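Local coordinates for similar to yteR (Bacilus subtilis) (PDB 4WU0), which probably hydrolyses unsaturated rhamnogalacturonan fragments derived from pectin, as a glycoside hydrolase of family 105, at residues Gly24-Leu29 and Asn343-Leu348. Sequence-based numbering, arbitrary orientation.
Sequences GYEYGL and NEPKGL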
loop_
_atom_site.group_PDB
_atom_site.type_symbol
_atom_site.label_atom_id
_atom_site.label_comp_id
_atom_site.label_asym_id
_atom_site.label_seq_id
_atom_site.Cartn_x
_atom_site.Cartn_y
_atom_site.Cartn_z
ATOM N N GLY A 24 9.676 1.477 9.416
ATOM C CA GLY A 24 8.736 0.600 8.763
ATOM C C GLY A 24 7.726 1.322 7.902
ATOM O O GLY A 24 7.088 2.250 8.362
ATOM N N TYR A 25 7.599 0.885 6.653
ATOM C CA TYR A 25 6.656 1.488 5.706
ATOM C C TYR A 25 5.241 1.543 6.238
ATOM O O TYR A 25 4.495 2.471 5.911
ATOM C CB TYR A 25 6.646 0.702 4.379
ATOM C CG TYR A 25 6.142 -0.731 4.481
ATOM C CD1 TYR A 25 7.024 -1.785 4.628
ATOM C CD2 TYR A 25 4.792 -1.022 4.414
ATOM C CE1 TYR A 25 6.574 -3.099 4.704
ATOM C CE2 TYR A 25 4.327 -2.339 4.522
ATOM C CZ TYR A 25 5.225 -3.369 4.652
ATOM O OH TYR A 25 4.769 -4.678 4.730
ATOM N N GLU A 26 4.860 0.571 7.064
ATOM C CA GLU A 26 3.484 0.496 7.527
ATOM C C GLU A 26 3.188 1.568 8.563
ATOM O O GLU A 26 2.034 1.878 8.835
ATOM C CB GLU A 26 3.151 -0.918 8.055
ATOM C CG GLU A 26 3.855 -1.358 9.322
ATOM C CD GLU A 26 5.199 -2.033 9.095
ATOM O OE1 GLU A 26 5.917 -1.682 8.136
ATOM O OE2 GLU A 26 5.546 -2.937 9.900
ATOM N N TYR A 27 4.232 2.141 9.156
ATOM C CA TYR A 27 4.051 3.189 10.143
ATOM C C TYR A 27 3.702 4.515 9.459
ATOM O O TYR A 27 2.758 5.193 9.860
ATOM C CB TYR A 27 5.309 3.298 11.018
ATOM C CG TYR A 27 5.650 2.025 11.767
ATOM C CD1 TYR A 27 4.687 1.065 12.029
ATOM C CD2 TYR A 27 6.940 1.797 12.231
ATOM C CE1 TYR A 27 5.005 -0.099 12.744
ATOM C CE2 TYR A 27 7.275 0.643 12.916
ATOM C CZ TYR A 27 6.283 -0.291 13.189
ATOM O OH TYR A 27 6.593 -1.437 13.878
ATOM N N GLY A 28 4.412 4.868 8.389
ATOM C CA GLY A 28 4.021 6.023 7.592
ATOM C C GLY A 28 2.624 5.860 7.012
ATOM O O GLY A 28 1.852 6.817 6.928
ATOM N N LEU A 29 2.306 4.646 6.583
ATOM C CA LEU A 29 0.979 4.342 6.045
ATOM C C LEU A 29 -0.135 4.643 7.074
ATOM O O LEU A 29 -1.166 5.241 6.747
ATOM C CB LEU A 29 0.928 2.878 5.633
ATOM C CG LEU A 29 -0.398 2.244 5.247
ATOM C CD1 LEU A 29 -1.064 2.918 4.061
ATOM C CD2 LEU A 29 -0.158 0.772 4.946
ATOM N N ASN A 343 -4.742 -5.254 15.118
ATOM C CA ASN A 343 -4.157 -3.944 15.371
ATOM C C ASN A 343 -2.739 -3.788 14.837
ATOM O O ASN A 343 -1.886 -3.193 15.470
ATOM C CB ASN A 343 -4.271 -3.578 16.845
ATOM C CG ASN A 343 -5.707 -3.425 17.275
ATOM O OD1 ASN A 343 -6.591 -3.224 16.433
ATOM N ND2 ASN A 343 -5.955 -3.527 18.563
ATOM N N GLU A 344 -2.538 -4.331 13.646
ATOM C CA GLU A 344 -1.290 -4.240 12.913
ATOM C C GLU A 344 -1.385 -3.098 11.905
ATOM O O GLU A 344 -2.312 -3.047 11.109
ATOM C CB GLU A 344 -1.024 -5.583 12.222
ATOM C CG GLU A 344 -0.113 -5.567 11.013
ATOM C CD GLU A 344 1.236 -4.989 11.306
ATOM O OE1 GLU A 344 1.759 -5.213 12.422
ATOM O OE2 GLU A 344 1.771 -4.304 10.405
ATOM N N PRO A 345 -0.403 -2.189 11.925
ATOM C CA PRO A 345 -0.408 -1.047 11.015
ATOM C C PRO A 345 -0.608 -1.330 9.524
ATOM O O PRO A 345 -1.189 -0.485 8.834
ATOM C CB PRO A 345 0.939 -0.388 11.309
ATOM C CG PRO A 345 1.129 -0.637 12.761
ATOM C CD PRO A 345 0.654 -2.045 12.948
ATOM N N LYS A 346 -0.163 -2.477 9.021
ATOM C CA LYS A 346 -0.389 -2.805 7.619
ATOM C C LYS A 346 -1.890 -2.903 7.296
ATOM O O LYS A 346 -2.294 -2.673 6.158
ATOM C CB LYS A 346 0.314 -4.100 7.247
ATOM C CG LYS A 346 1.831 -4.026 7.278
ATOM C CD LYS A 346 2.451 -5.399 7.075
ATOM C CE LYS A 346 3.839 -5.507 7.680
ATOM N NZ LYS A 346 3.770 -5.813 9.110
ATOM N N GLY A 347 -2.708 -3.203 8.303
ATOM C CA GLY A 347 -4.161 -3.164 8.158
ATOM C C GLY A 347 -4.799 -1.862 8.633
ATOM O O GLY A 347 -5.753 -1.375 8.032
ATOM N N LEU A 348 -4.274 -1.304 9.726
ATOM C CA LEU A 348 -4.869 -0.105 10.314
ATOM C C LEU A 348 -4.860 1.068 9.350
ATOM O O LEU A 348 -5.833 1.799 9.235
ATOM C CB LEU A 348 -4.139 0.298 11.602
ATOM C CG LEU A 348 -4.253 -0.666 12.771
ATOM C CD1 LEU A 348 -3.216 -0.364 13.843
ATOM C CD2 LEU A 348 -5.622 -0.616 13.378
HETATM O O HOH W 1 4.230 -3.638 12.305
HETATM O O HOH W 2 6.448 -5.459 10.242
#
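In the (alpha/alpha)6-barrel fold of this glycoside hydrolase family, the first turns of helices 25-41 and 345-360 pack against each other in the interior, with the CA atoms of Glu-26 and Lys-346 5.1 Å apart. Glu-344 is the N-cap of helix 345-360: with CG anti to its backbone N (chi1 157°) and a bend at chi2, its OE2 accepts from Lys-346 N at 3.0 Å, the N-H...O angle being 163°. The same oxygen takes Lys-346 NZ at 2.8 Å from above the carboxylate plane, so one cap atom is gripped twice. Lys-346 and Glu-26 run side by side in the same direction, Lys-346 CG lying 3.5 Å from Glu-26 CB. Their direct salt bridge, Lys-346 NZ to Glu-26 OE2, is long and weak at 3.5 Å. Water supplements it: one molecule donates to Glu-26 OE2 and accepts from Lys-346 NZ, while a second lies within hydrogen-bonding distance of both Glu-26 OE2 and Glu-344 OE1, bridging the two carboxylates. The ammonium also bonds Tyr-318 O, and its charge probably eases the repulsion between Glu-26 OE2 and Glu-344 OE2, 4.0 Å apart. Tyr-25 crosses the lysine at about a right angle, its OH 3.2 Å from Lys-346 CE, while Glu-26 OE1 sits over the centre of the Tyr-25 ring. On the apolar flank, Pro-345 CB packs on Glu-26 CG, and Pro-345 CG meets the in-plane edge of the Tyr-27 ring, 3.9 Å from Tyr-27 CE1.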